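PDB 2OXB: beta-fructofuranosidase, insoluble isoenzyme CWINV1 from Arabidopsis thaliana, which hydrolyses terminal non-reducing beta-D-fructofuranoside residues, using sucrose and 1-kestose and, less readily, neokestose and levan, but not inulin. Local coordinates for residues 209-214 with 315-320; 333-338 with 529-534; 402-407 with 426-431; 349-354 with 521-526; 45-50 with 65-70. The protein carries 1 engineered substitution. All coordinates share one frame; numbering follows the deposited sequence.

Interaction 1: residues 209-214 with 315-320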
# COMPACT_ATOMS: atom_id res chain seq x y z
N PHE A 209 -20.23 -8.37 -4.69
CA PHE A 209 -20.54 -7.52 -5.83
C PHE A 209 -21.01 -6.15 -5.35
O PHE A 209 -22.21 -5.91 -5.20
CB PHE A 209 -21.61 -8.18 -6.69
CG PHE A 209 -21.28 -9.60 -7.07
CD1 PHE A 209 -22.10 -10.66 -6.66
CD2 PHE A 209 -20.14 -9.89 -7.82
CE1 PHE A 209 -21.79 -11.97 -6.99
CE2 PHE A 209 -19.83 -11.21 -8.16
CZ PHE A 209 -20.65 -12.25 -7.74
N GLY A 210 -20.03 -5.27 -5.12
CA GLY A 210 -20.29 -3.91 -4.67
C GLY A 210 -18.98 -3.13 -4.68
O GLY A 210 -17.95 -3.68 -4.31
N SER A 211 -19.02 -1.87 -5.09
CA SER A 211 -17.79 -1.07 -5.14
C SER A 211 -17.44 -0.45 -3.79
O SER A 211 -16.27 -0.42 -3.39
CB SER A 211 -17.92 0.04 -6.18
OG SER A 211 -16.70 0.78 -6.29
N ASN A 212 -18.46 0.06 -3.11
CA ASN A 212 -18.28 0.69 -1.81
C ASN A 212 -17.97 -0.35 -0.74
O ASN A 212 -18.60 -1.40 -0.68
CB ASN A 212 -19.53 1.49 -1.46
CG ASN A 212 -19.76 2.67 -2.42
OD1 ASN A 212 -20.61 3.54 -2.18
ND2 ASN A 212 -19.00 2.70 -3.51
N GLY A 213 -16.98 -0.04 0.09
CA GLY A 213 -16.57 -0.96 1.14
C GLY A 213 -17.63 -1.27 2.18
O GLY A 213 -18.68 -0.63 2.22
N VAL A 214 -17.33 -2.26 3.02
CA VAL A 214 -18.24 -2.71 4.09
C VAL A 214 -17.70 -2.34 5.47
O VAL A 214 -16.51 -2.11 5.63
CB VAL A 214 -18.41 -4.24 4.04
CG1 VAL A 214 -19.51 -4.66 5.01
CG2 VAL A 214 -18.74 -4.69 2.61
N PRO A 315 -3.66 7.48 -0.46
CA PRO A 315 -4.68 6.58 0.06
C PRO A 315 -5.36 5.89 -1.11
O PRO A 315 -5.79 6.54 -2.04
CB PRO A 315 -5.61 7.52 0.82
CG PRO A 315 -4.65 8.57 1.34
CD PRO A 315 -3.80 8.83 0.11
N ARG A 316 -5.42 4.57 -1.09
CA ARG A 316 -6.06 3.83 -2.18
C ARG A 316 -7.43 3.37 -1.73
O ARG A 316 -7.73 3.32 -0.54
CB ARG A 316 -5.21 2.60 -2.59
CG ARG A 316 -3.92 2.88 -3.42
CD ARG A 316 -2.74 2.02 -2.94
NE ARG A 316 -1.56 1.93 -3.82
CZ ARG A 316 -0.89 2.96 -4.35
NH1 ARG A 316 -1.28 4.22 -4.12
NH2 ARG A 316 0.19 2.74 -5.08
N LYS A 317 -8.26 3.05 -2.71
CA LYS A 317 -9.58 2.52 -2.44
C LYS A 317 -9.51 1.08 -2.91
O LYS A 317 -9.19 0.83 -4.07
CB LYS A 317 -10.66 3.27 -3.23
CG LYS A 317 -12.08 2.78 -2.98
CD LYS A 317 -13.09 3.28 -4.02
CE LYS A 317 -14.50 2.69 -3.76
NZ LYS A 317 -15.56 2.99 -4.77
N ILE A 318 -9.78 0.12 -2.03
CA ILE A 318 -9.74 -1.28 -2.42
C ILE A 318 -11.12 -1.95 -2.36
O ILE A 318 -12.08 -1.40 -1.81
CB ILE A 318 -8.74 -2.09 -1.54
CG1 ILE A 318 -9.01 -1.86 -0.05
CG2 ILE A 318 -7.35 -1.66 -1.86
CD1 ILE A 318 -9.93 -2.88 0.57
N TRP A 319 -11.21 -3.14 -2.95
CA TRP A 319 -12.46 -3.90 -2.96
C TRP A 319 -12.34 -5.09 -3.88
O TRP A 319 -11.61 -5.06 -4.87
CB TRP A 319 -13.62 -3.02 -3.40
CG TRP A 319 -13.61 -2.69 -4.86
CD1 TRP A 319 -14.27 -3.34 -5.85
CD2 TRP A 319 -12.92 -1.60 -5.49
NE1 TRP A 319 -14.04 -2.73 -7.06
CE2 TRP A 319 -13.21 -1.66 -6.86
CE3 TRP A 319 -12.07 -0.59 -5.02
CZ2 TRP A 319 -12.70 -0.74 -7.78
CZ3 TRP A 319 -11.56 0.32 -5.93
CH2 TRP A 319 -11.88 0.24 -7.30
N LEU A 320 -13.08 -6.13 -3.56
CA LEU A 320 -13.06 -7.36 -4.32
C LEU A 320 -13.42 -7.25 -5.80
O LEU A 320 -14.37 -6.57 -6.17
CB LEU A 320 -14.00 -8.36 -3.64
CG LEU A 320 -13.36 -9.69 -3.27
CD1 LEU A 320 -12.66 -10.21 -4.49
CD2 LEU A 320 -12.37 -9.52 -2.10
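Lys317 reaches from its strand to Ser211 in a neighbouring loop. Its NZ donates a hydrogen bond to Ser211 OG, with 2.9 Å between the two atoms. The lysine chain is extended, starting with CG anti to the backbone N (chi1 -179°). With Ser211 OG anti to its own backbone N (chi1 -177°), the hydroxyl meets Lys317 NZ. The same hydroxyl lies over the indole face of Trp319, near the ring centre and 4.3 Å above its plane. The carbonyl of Ser211 meets the base of that side chain, with Ser211 O 3.7 Å from Trp319 CB. Further out, Asn212 crosses the lysine tip, where Asn212 ND2 is 3.7 Å from Lys317 NZ. Asn212 OD1 turns elsewhere and accepts a weak hydrogen bond from Asn286.

The second shell fixes the strand. Lys317 and Trp319 form backbone hydrogen bonds with Trp330 and Ile328 of strand 327-331. Ile318 packs against Leu290 and against Phe204 of strand 201-207.

The loop that carries Ser211 joins strands 201-207 and 226-234, whereas Lys317 and Trp319 belong to the next antiparallel sheet along the chain. This is a surface contact between consecutive blades of the five-bladed beta-propeller of glycosyl hydrolase family 32.

Interaction 2: residues 333-338 with 529-534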
# COMPACT_ATOMS: atom_id res chain seq x y z
N ARG A 333 -10.42 9.29 -5.80
CA ARG A 333 -10.85 10.24 -6.81
C ARG A 333 -10.58 11.68 -6.39
O ARG A 333 -10.14 12.50 -7.20
CB ARG A 333 -12.34 10.05 -7.09
CG ARG A 333 -12.73 8.61 -7.40
CD ARG A 333 -12.01 8.06 -8.63
NE ARG A 333 -12.54 6.76 -9.03
CZ ARG A 333 -12.39 6.22 -10.24
NH1 ARG A 333 -11.71 6.86 -11.19
NH2 ARG A 333 -12.92 5.03 -10.51
N GLU A 334 -10.82 11.99 -5.13
CA GLU A 334 -10.60 13.36 -4.68
C GLU A 334 -9.17 13.88 -4.84
O GLU A 334 -8.89 15.04 -4.52
CB GLU A 334 -11.05 13.52 -3.23
CG GLU A 334 -10.44 12.54 -2.29
CD GLU A 334 -11.47 11.66 -1.61
OE1 GLU A 334 -12.09 10.80 -2.30
OE2 GLU A 334 -11.67 11.83 -0.38
N VAL A 335 -8.26 13.06 -5.34
CA VAL A 335 -6.87 13.51 -5.52
C VAL A 335 -6.72 14.21 -6.87
O VAL A 335 -5.83 15.04 -7.07
CB VAL A 335 -5.88 12.31 -5.45
CG1 VAL A 335 -6.13 11.36 -6.60
CG2 VAL A 335 -4.44 12.82 -5.48
N GLU A 336 -7.62 13.88 -7.80
CA GLU A 336 -7.59 14.44 -9.14
C GLU A 336 -7.95 15.93 -9.15
O GLU A 336 -8.23 16.51 -10.20
CB GLU A 336 -8.55 13.67 -10.02
CG GLU A 336 -8.50 12.17 -9.81
CD GLU A 336 -9.60 11.44 -10.55
OE1 GLU A 336 -9.61 11.52 -11.80
OE2 GLU A 336 -10.44 10.79 -9.89
N ARG A 337 -7.96 16.54 -7.97
CA ARG A 337 -8.27 17.95 -7.83
C ARG A 337 -6.98 18.75 -8.01
O ARG A 337 -7.01 19.95 -8.31
CB ARG A 337 -8.86 18.22 -6.45
CG ARG A 337 -10.17 17.50 -6.24
CD ARG A 337 -10.72 17.75 -4.87
NE ARG A 337 -11.93 16.97 -4.63
CZ ARG A 337 -12.57 16.95 -3.46
NH1 ARG A 337 -12.10 17.67 -2.44
NH2 ARG A 337 -13.66 16.22 -3.32
N LEU A 338 -5.85 18.08 -7.81
CA LEU A 338 -4.54 18.69 -7.94
C LEU A 338 -4.15 18.75 -9.42
O LEU A 338 -3.04 19.14 -9.78
CB LEU A 338 -3.51 17.87 -7.15
CG LEU A 338 -3.71 17.66 -5.64
CD1 LEU A 338 -2.86 16.50 -5.15
CD2 LEU A 338 -3.34 18.92 -4.90
N TRP A 529 -1.85 14.94 -16.96
CA TRP A 529 -2.29 16.15 -16.29
C TRP A 529 -1.21 16.62 -15.33
O TRP A 529 -0.75 15.85 -14.50
CB TRP A 529 -3.57 15.89 -15.50
CG TRP A 529 -4.71 15.43 -16.33
CD1 TRP A 529 -5.40 16.16 -17.25
CD2 TRP A 529 -5.30 14.13 -16.32
NE1 TRP A 529 -6.39 15.39 -17.81
CE2 TRP A 529 -6.35 14.14 -17.26
CE3 TRP A 529 -5.04 12.96 -15.60
CZ2 TRP A 529 -7.14 13.02 -17.50
CZ3 TRP A 529 -5.83 11.84 -15.85
CH2 TRP A 529 -6.87 11.88 -16.79
N SER A 530 -0.81 17.88 -15.47
CA SER A 530 0.18 18.44 -14.56
C SER A 530 -0.50 18.43 -13.19
O SER A 530 -1.73 18.51 -13.12
CB SER A 530 0.56 19.87 -14.96
OG SER A 530 1.47 19.89 -16.05
N MET A 531 0.28 18.31 -12.12
CA MET A 531 -0.27 18.26 -10.77
C MET A 531 0.27 19.32 -9.81
O MET A 531 1.46 19.33 -9.48
CB MET A 531 -0.02 16.88 -10.15
CG MET A 531 -0.75 15.71 -10.81
SD MET A 531 -2.46 15.53 -10.25
CE MET A 531 -2.22 14.88 -8.60
N ASN A 532 -0.63 20.20 -9.37
CA ASN A 532 -0.30 21.26 -8.43
C ASN A 532 0.05 20.62 -7.10
O ASN A 532 -0.21 19.44 -6.87
CB ASN A 532 -1.49 22.19 -8.22
CG ASN A 532 -1.89 22.92 -9.48
OD1 ASN A 532 -3.02 23.37 -9.61
ND2 ASN A 532 -0.94 23.06 -10.41
N SER A 533 0.62 21.42 -6.21
CA SER A 533 1.02 20.95 -4.90
C SER A 533 -0.13 20.81 -3.92
O SER A 533 -1.17 21.46 -4.05
CB SER A 533 2.08 21.88 -4.30
OG SER A 533 3.30 21.77 -5.03
N ALA A 534 0.06 19.93 -2.95
CA ALA A 534 -0.94 19.71 -1.93
C ALA A 534 -0.31 20.21 -0.63
O ALA A 534 0.90 20.05 -0.42
CB ALA A 534 -1.29 18.23 -1.83
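Leu338 and Met531 form the apolar centre, their side chains crossing at about a right angle. The methyl of Met531 does the touching: its CE is 3.6 Å from Leu338 CB and 3.9 Å from Leu338 CD1. The methionine chain bends at chi2 (-82°), which sets SD off its initial course, and again at chi3 (-73°), which places CE against the leucine. Leu338 CD2 meets Ala534 CB at 3.8 Å. Val335 CG2 adds a looser contact with Met531 CE at 4.3 Å. Phe8 and Ile57 also touch Leu338.

This contact sits at the domain junction typical of family 32 enzymes. Residues 333-338 run from the last propeller strand, 327-331, toward the first strand of the beta-sandwich, 344-351. Residues 529-534 lead out of the last sandwich strand. A type I turn from Val335 to Leu338 shapes the linker, with Leu338 N bonded to Val335 O.

At the polar edge, Asn532 N donates to Leu338 O at 2.7 Å, with an N-H...O angle of 146°. Met531 CA makes a CA-H...O contact with the same oxygen. Nearby, Ser530 OG is hydrogen-bonded to Thr363 N, and the ring of Trp529 makes a cation-pi contact with Arg339.

Interaction 3: residues 402-407 with 426-431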
# COMPACT_ATOMS: atom_id res chain seq x y z
N VAL A 402 15.16 -5.70 -24.44
CA VAL A 402 14.96 -7.05 -24.96
C VAL A 402 13.57 -7.12 -25.56
O VAL A 402 12.57 -7.05 -24.85
CB VAL A 402 15.08 -8.13 -23.86
CG1 VAL A 402 14.79 -9.51 -24.45
CG2 VAL A 402 16.49 -8.11 -23.26
N LYS A 403 13.53 -7.26 -26.89
CA LYS A 403 12.28 -7.32 -27.66
C LYS A 403 11.38 -8.53 -27.43
O LYS A 403 11.82 -9.59 -26.99
CB LYS A 403 12.59 -7.24 -29.17
CG LYS A 403 13.12 -5.90 -29.67
CD LYS A 403 13.13 -5.85 -31.21
CE LYS A 403 13.72 -4.54 -31.73
NZ LYS A 403 13.78 -4.52 -33.22
N SER A 404 10.10 -8.35 -27.75
CA SER A 404 9.07 -9.37 -27.64
C SER A 404 8.07 -9.13 -28.77
O SER A 404 8.05 -8.05 -29.38
CB SER A 404 8.33 -9.28 -26.31
OG SER A 404 9.20 -9.39 -25.20
N GLY A 405 7.25 -10.13 -29.06
CA GLY A 405 6.24 -9.97 -30.09
C GLY A 405 5.35 -8.82 -29.66
O GLY A 405 5.25 -7.81 -30.35
N LEU A 406 4.70 -8.97 -28.52
CA LEU A 406 3.84 -7.92 -28.01
C LEU A 406 4.49 -7.34 -26.75
O LEU A 406 4.16 -7.71 -25.62
CB LEU A 406 2.42 -8.47 -27.72
CG LEU A 406 1.59 -9.05 -28.88
CD1 LEU A 406 0.13 -9.23 -28.46
CD2 LEU A 406 1.67 -8.11 -30.09
N GLY A 407 5.43 -6.43 -26.96
CA GLY A 407 6.12 -5.82 -25.85
C GLY A 407 7.59 -5.71 -26.16
O GLY A 407 8.08 -6.37 -27.08
N TYR A 426 5.96 -0.78 -18.17
CA TYR A 426 5.37 -1.18 -19.43
C TYR A 426 4.68 -2.53 -19.34
O TYR A 426 4.57 -3.11 -18.26
CB TYR A 426 6.46 -1.23 -20.49
CG TYR A 426 7.62 -2.11 -20.12
CD1 TYR A 426 7.49 -3.50 -20.13
CD2 TYR A 426 8.84 -1.57 -19.74
CE1 TYR A 426 8.54 -4.32 -19.77
CE2 TYR A 426 9.91 -2.39 -19.37
CZ TYR A 426 9.75 -3.77 -19.39
OH TYR A 426 10.79 -4.59 -19.03
N PHE A 427 4.22 -3.00 -20.49
CA PHE A 427 3.51 -4.27 -20.63
C PHE A 427 4.21 -5.20 -21.62
O PHE A 427 4.97 -4.75 -22.47
CB PHE A 427 2.10 -4.05 -21.15
CG PHE A 427 1.17 -3.43 -20.16
CD1 PHE A 427 0.81 -4.13 -19.01
CD2 PHE A 427 0.63 -2.16 -20.38
CE1 PHE A 427 -0.08 -3.58 -18.09
CE2 PHE A 427 -0.26 -1.60 -19.47
CZ PHE A 427 -0.61 -2.32 -18.32
N ARG A 428 3.92 -6.50 -21.48
CA ARG A 428 4.42 -7.56 -22.36
C ARG A 428 3.33 -8.63 -22.41
O ARG A 428 2.94 -9.15 -21.37
CB ARG A 428 5.69 -8.17 -21.80
CG ARG A 428 6.94 -7.39 -22.07
CD ARG A 428 7.92 -7.73 -20.98
NE ARG A 428 9.26 -7.25 -21.25
CZ ARG A 428 10.17 -7.95 -21.89
NH1 ARG A 428 9.87 -9.16 -22.34
NH2 ARG A 428 11.37 -7.45 -22.08
N ILE A 429 2.84 -8.94 -23.60
CA ILE A 429 1.78 -9.94 -23.75
C ILE A 429 2.30 -11.24 -24.34
O ILE A 429 3.01 -11.26 -25.35
CB ILE A 429 0.62 -9.45 -24.68
CG1 ILE A 429 0.05 -8.10 -24.21
CG2 ILE A 429 -0.47 -10.51 -24.76
CD1 ILE A 429 -0.57 -8.12 -22.84
N PHE A 430 1.92 -12.34 -23.72
CA PHE A 430 2.31 -13.65 -24.19
C PHE A 430 1.08 -14.54 -24.10
O PHE A 430 0.06 -14.15 -23.52
CB PHE A 430 3.43 -14.22 -23.32
CG PHE A 430 4.69 -13.42 -23.37
CD1 PHE A 430 5.36 -13.22 -24.58
CD2 PHE A 430 5.22 -12.85 -22.21
CE1 PHE A 430 6.52 -12.47 -24.63
CE2 PHE A 430 6.38 -12.09 -22.25
CZ PHE A 430 7.04 -11.90 -23.47
N LYS A 431 1.17 -15.73 -24.68
CA LYS A 431 0.07 -16.69 -24.66
C LYS A 431 0.28 -17.67 -23.52
O LYS A 431 1.37 -18.20 -23.35
CB LYS A 431 0.01 -17.45 -26.00
CG LYS A 431 0.07 -16.56 -27.24
CD LYS A 431 -0.33 -17.31 -28.51
CE LYS A 431 -0.28 -16.41 -29.74
NZ LYS A 431 -0.75 -17.09 -30.99
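Leu406 and Ile429 meet through both backbone and side chain. The backbone supplies one hydrogen bond across the contact, from Ile429 N to Leu406 O at 2.7 Å. It is nearly straight, with an N-H...O angle of 167°. Arg428 CA adds a CA-H...O contact to the same oxygen, so two neighbouring groups of one strand converge on it.

The apolar contact lies on the sheet face of Leu406 and Ile429. Their side chains pass at a slant. Leu406 CB is 3.7 Å from Ile429 CB. Leu406 CD1 is 3.8 Å from Ile429 CB. Leu406 also packs on Val375 and Ala381, and Ile429 on Leu378 and Val441.

Polar groups gather round the buried guanidinium of Arg428. Its chain is extended from CG to NE and carries the head group past Gly407 toward Val402 and Ser404. Arg428 NH2 lies 3.0 Å from Val402 O and donates a weak hydrogen bond to Asn399 O. Ser404 OG approaches the edge of the Phe430 ring, 3.7 Å from its CZ.

The contact belongs to the hairpin of strands 406-415 and 423-431 in the C-terminal beta-sandwich. It is almost wholly buried. The arginine charge therefore sits in a protein interior, where nearby carbonyl oxygens would be expected to offset it in part.

Interaction 4: residues 349-354 with 521-526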
# COMPACT_ATOMS: atom_id res chain seq x y z
N LYS A 349 -2.47 7.51 -31.98
CA LYS A 349 -1.08 7.68 -32.43
C LYS A 349 -0.39 6.32 -32.49
O LYS A 349 -0.40 5.55 -31.53
CB LYS A 349 -0.26 8.60 -31.51
CG LYS A 349 -0.50 10.12 -31.66
CD LYS A 349 -0.04 10.71 -33.00
CE LYS A 349 1.46 10.65 -33.24
NZ LYS A 349 1.93 9.30 -33.65
N VAL A 350 0.22 6.04 -33.63
CA VAL A 350 0.90 4.78 -33.83
C VAL A 350 2.26 4.74 -33.16
O VAL A 350 2.95 5.76 -33.05
CB VAL A 350 1.05 4.52 -35.31
CG1 VAL A 350 -0.32 4.27 -35.91
CG2 VAL A 350 1.69 5.74 -35.98
N LEU A 351 2.63 3.55 -32.71
CA LEU A 351 3.91 3.31 -32.04
C LEU A 351 4.67 2.26 -32.82
O LEU A 351 4.64 1.09 -32.47
CB LEU A 351 3.68 2.84 -30.60
CG LEU A 351 3.72 3.93 -29.53
CD1 LEU A 351 3.09 3.43 -28.25
CD2 LEU A 351 5.17 4.33 -29.30
N LYS A 352 5.33 2.70 -33.89
CA LYS A 352 6.10 1.80 -34.75
C LYS A 352 7.12 1.01 -33.95
O LYS A 352 7.54 1.43 -32.88
CB LYS A 352 6.79 2.60 -35.85
CG LYS A 352 5.83 3.14 -36.90
CD LYS A 352 6.11 4.60 -37.27
CE LYS A 352 5.54 5.59 -36.24
NZ LYS A 352 6.15 5.50 -34.87
N SER A 353 7.53 -0.14 -34.47
CA SER A 353 8.50 -0.96 -33.78
C SER A 353 9.66 -0.12 -33.21
O SER A 353 10.44 0.48 -33.97
CB SER A 353 9.05 -2.05 -34.71
OG SER A 353 9.90 -2.94 -34.01
N GLY A 354 9.75 -0.08 -31.88
CA GLY A 354 10.81 0.65 -31.20
C GLY A 354 10.71 2.16 -31.24
O GLY A 354 11.72 2.85 -31.23
N VAL A 521 2.22 -1.30 -31.57
CA VAL A 521 0.92 -1.17 -30.91
C VAL A 521 0.38 0.24 -31.10
O VAL A 521 1.13 1.13 -31.48
CB VAL A 521 1.02 -1.47 -29.40
CG1 VAL A 521 1.26 -2.96 -29.18
CG2 VAL A 521 2.15 -0.66 -28.79
N ASP A 522 -0.91 0.44 -30.82
CA ASP A 522 -1.54 1.76 -30.98
C ASP A 522 -1.96 2.43 -29.67
O ASP A 522 -2.32 1.77 -28.69
CB ASP A 522 -2.75 1.66 -31.92
CG ASP A 522 -2.36 1.66 -33.39
OD1 ASP A 522 -1.61 2.55 -33.83
OD2 ASP A 522 -2.83 0.77 -34.13
N VAL A 523 -1.91 3.76 -29.67
CA VAL A 523 -2.31 4.55 -28.50
C VAL A 523 -3.73 5.02 -28.78
O VAL A 523 -3.95 5.96 -29.53
CB VAL A 523 -1.37 5.78 -28.30
CG1 VAL A 523 -1.68 6.47 -26.98
CG2 VAL A 523 0.08 5.32 -28.31
N LEU A 524 -4.70 4.35 -28.18
CA LEU A 524 -6.10 4.70 -28.38
C LEU A 524 -6.38 6.07 -27.78
O LEU A 524 -7.24 6.81 -28.26
CB LEU A 524 -6.98 3.67 -27.72
CG LEU A 524 -8.46 3.75 -28.06
CD1 LEU A 524 -8.69 3.23 -29.46
CD2 LEU A 524 -9.24 2.93 -27.05
N ASN A 525 -5.64 6.40 -26.73
CA ASN A 525 -5.80 7.66 -26.02
C ASN A 525 -4.72 7.76 -24.95
O ASN A 525 -4.13 6.75 -24.55
CB ASN A 525 -7.18 7.69 -25.38
CG ASN A 525 -7.54 9.05 -24.85
OD1 ASN A 525 -8.57 9.22 -24.21
ND2 ASN A 525 -6.69 10.03 -25.12
N LEU A 526 -4.46 8.98 -24.48
CA LEU A 526 -3.46 9.21 -23.42
C LEU A 526 -3.61 10.63 -22.87
O LEU A 526 -3.53 11.61 -23.61
CB LEU A 526 -2.03 8.99 -23.96
CG LEU A 526 -0.80 9.55 -23.22
CD1 LEU A 526 -0.83 9.18 -21.75
CD2 LEU A 526 0.47 9.03 -23.87
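Lys349 and Val523 are joined by two backbone hydrogen bonds, as an antiparallel hydrogen-bonded pair. Val523 N donates to Lys349 O at 3.0 Å. In return Lys349 N donates to Val523 O at 3.3 Å. A third bond, from Leu351 N to Val521 O at 3.1 Å, is more bent, with an N-H...O angle of 136°.

Next along the strands stand Val350 and Asp522, a non-hydrogen-bonded pair. Their side chains lie side by side and point the same way, with Asp522 OD1 turned to the CG1 branch of the valine. Asp522 OD2 has long, weak ion pairs with Lys374 and Arg376.

Leu351, Val521 and Val523 pack on the other face. Lys349 also starts on this face, but its end leads away. Leu351 CD1 touches Val523 CG2 at 3.6 Å, and Leu351 CB lies 4.2 Å from Val521 CG2. Beyond them, Phe373 and Val371 of strand 367-374 continue the apolar layer.

The contact adds the outermost strand 344-351 to strand 521-530 in one sheet of the C-terminal beta-sandwich. Main-chain bonds hold the edge strand in register. Leu351, Val521 and Val523 are buried and face inward, while the face of Val350 and Asp522 is the more exposed and carries the acidic group.

Interaction 5: residues 45-50 with 65-70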
# COMPACT_ATOMS: atom_id res chain seq x y z
N ASN A 45 13.33 6.99 18.43
CA ASN A 45 12.42 7.78 19.24
C ASN A 45 11.05 7.86 18.58
O ASN A 45 10.39 8.89 18.61
CB ASN A 45 12.98 9.18 19.42
CG ASN A 45 14.45 9.17 19.70
OD1 ASN A 45 14.90 8.72 20.77
ND2 ASN A 45 15.23 9.64 18.74
N ILE A 46 10.63 6.75 17.99
CA ILE A 46 9.35 6.70 17.31
C ILE A 46 8.19 7.16 18.19
O ILE A 46 8.05 6.74 19.35
CB ILE A 46 9.06 5.27 16.78
CG1 ILE A 46 9.99 4.97 15.60
CG2 ILE A 46 7.61 5.16 16.33
CD1 ILE A 46 9.86 5.97 14.46
N VAL A 47 7.37 8.04 17.62
CA VAL A 47 6.20 8.61 18.28
C VAL A 47 5.03 8.63 17.29
O VAL A 47 5.23 8.45 16.09
CB VAL A 47 6.45 10.07 18.73
CG1 VAL A 47 5.28 10.58 19.56
CG2 VAL A 47 7.76 10.17 19.51
N TRP A 48 3.83 8.87 17.80
CA TRP A 48 2.65 8.95 16.94
C TRP A 48 2.38 10.39 16.50
O TRP A 48 1.55 11.07 17.08
CB TRP A 48 1.43 8.38 17.68
CG TRP A 48 1.36 6.87 17.66
CD1 TRP A 48 2.38 5.99 17.94
CD2 TRP A 48 0.23 6.06 17.32
NE1 TRP A 48 1.95 4.69 17.80
CE2 TRP A 48 0.63 4.70 17.42
CE3 TRP A 48 -1.09 6.34 16.95
CZ2 TRP A 48 -0.24 3.64 17.16
CZ3 TRP A 48 -1.96 5.28 16.69
CH2 TRP A 48 -1.53 3.95 16.79
N ALA A 49 3.10 10.84 15.47
CA ALA A 49 2.91 12.18 14.93
C ALA A 49 1.49 12.22 14.40
O ALA A 49 0.95 11.20 13.96
CB ALA A 49 3.89 12.46 13.82
N HIS A 50 0.89 13.41 14.43
CA HIS A 50 -0.49 13.59 13.99
C HIS A 50 -0.66 14.59 12.85
O HIS A 50 0.19 15.43 12.62
CB HIS A 50 -1.35 14.04 15.17
CG HIS A 50 -2.82 13.83 14.99
ND1 HIS A 50 -3.33 13.03 13.98
CD2 HIS A 50 -3.88 14.25 15.71
CE1 HIS A 50 -4.65 12.97 14.11
NE2 HIS A 50 -5.01 13.70 15.15
N ALA A 65 0.69 12.50 19.50
CA ALA A 65 -0.36 12.04 20.41
C ALA A 65 0.01 10.87 21.33
O ALA A 65 -0.32 10.87 22.53
CB ALA A 65 -1.61 11.68 19.62
N ILE A 66 0.65 9.85 20.76
CA ILE A 66 1.07 8.68 21.52
C ILE A 66 2.60 8.71 21.50
O ILE A 66 3.22 8.63 20.44
CB ILE A 66 0.58 7.35 20.88
CG1 ILE A 66 -0.91 7.43 20.53
CG2 ILE A 66 0.77 6.19 21.86
CD1 ILE A 66 -1.81 7.59 21.73
N PHE A 67 3.19 8.86 22.69
CA PHE A 67 4.63 8.91 22.88
C PHE A 67 4.92 8.43 24.30
O PHE A 67 4.05 8.50 25.16
CB PHE A 67 5.15 10.34 22.69
CG PHE A 67 4.37 11.38 23.43
CD1 PHE A 67 4.68 11.68 24.76
CD2 PHE A 67 3.28 12.00 22.84
CE1 PHE A 67 3.89 12.58 25.49
CE2 PHE A 67 2.49 12.90 23.56
CZ PHE A 67 2.80 13.18 24.89
N PRO A 68 6.14 7.91 24.54
CA PRO A 68 6.59 7.40 25.84
C PRO A 68 6.43 8.39 27.00
O PRO A 68 7.16 9.38 27.09
CB PRO A 68 8.04 7.04 25.58
CG PRO A 68 8.00 6.57 24.17
CD PRO A 68 7.16 7.64 23.51
N SER A 69 5.47 8.09 27.88
CA SER A 69 5.18 8.93 29.05
C SER A 69 4.46 8.09 30.10
O SER A 69 3.52 8.55 30.75
CB SER A 69 4.28 10.11 28.66
OG SER A 69 2.94 9.67 28.47
N ALA A 70 4.90 6.85 30.25
CA ALA A 70 4.31 5.94 31.22
C ALA A 70 5.03 4.61 31.10
O ALA A 70 5.60 4.30 30.05
CB ALA A 70 2.82 5.76 30.94
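Trp48 and Ile66 form the close-packed part of a beta hairpin, made by strands 47-53 and 60-66 in the first blade of the propeller. Their side chains lie side by side and point the same way. Ile66 CB sits over the indole face, 3.7 Å from the centroid of the five-membered ring, in a CH-pi contact. Ile66 CG1 lies over the same ring system toward its rim, 3.4 Å above the plane. Two backbone bonds support the pair: Trp48 N to Ile66 O at 2.7 Å and Ala65 N to Trp48 O at 2.9 Å.

The other end is more exposed. There Val47 lies alongside Phe67, though their spacing is doubtful; the Phe67 ring makes a cation-pi contact with Lys123. Pro68 is loosely placed, its CD no nearer than 4.3 Å to Ile46 O. The side chain of Ile46 turns away, toward the substrate-binding residues Gln35 and Trp43 and about 5 Å from the bound fructose. On the packed side, Trp48 NE1 donates a hydrogen bond to the backbone O of Trp78, itself a substrate-binding residue.

Overall arrangement
From the N terminus, interaction 5 comes first and closes a short hairpin loop in the first propeller blade. Interaction 1 follows in series and closes about 100 residues, joining two later blades. Interaction 2 opens just after it, where the chain leaves the propeller, and closes near the C terminus. Its loop takes in nearly the whole beta-sandwich. Interaction 4 is nested inside that loop and shares strand 521-530 with it. Interaction 3 is nested inside interaction 4 as a local hairpin. No loops cross. Interactions 3 and 4 touch where Lys403 NZ lies 4.3 Å from Ser353 OG. Interaction 5 is remote from both, with centres about 49 and 52 Å away.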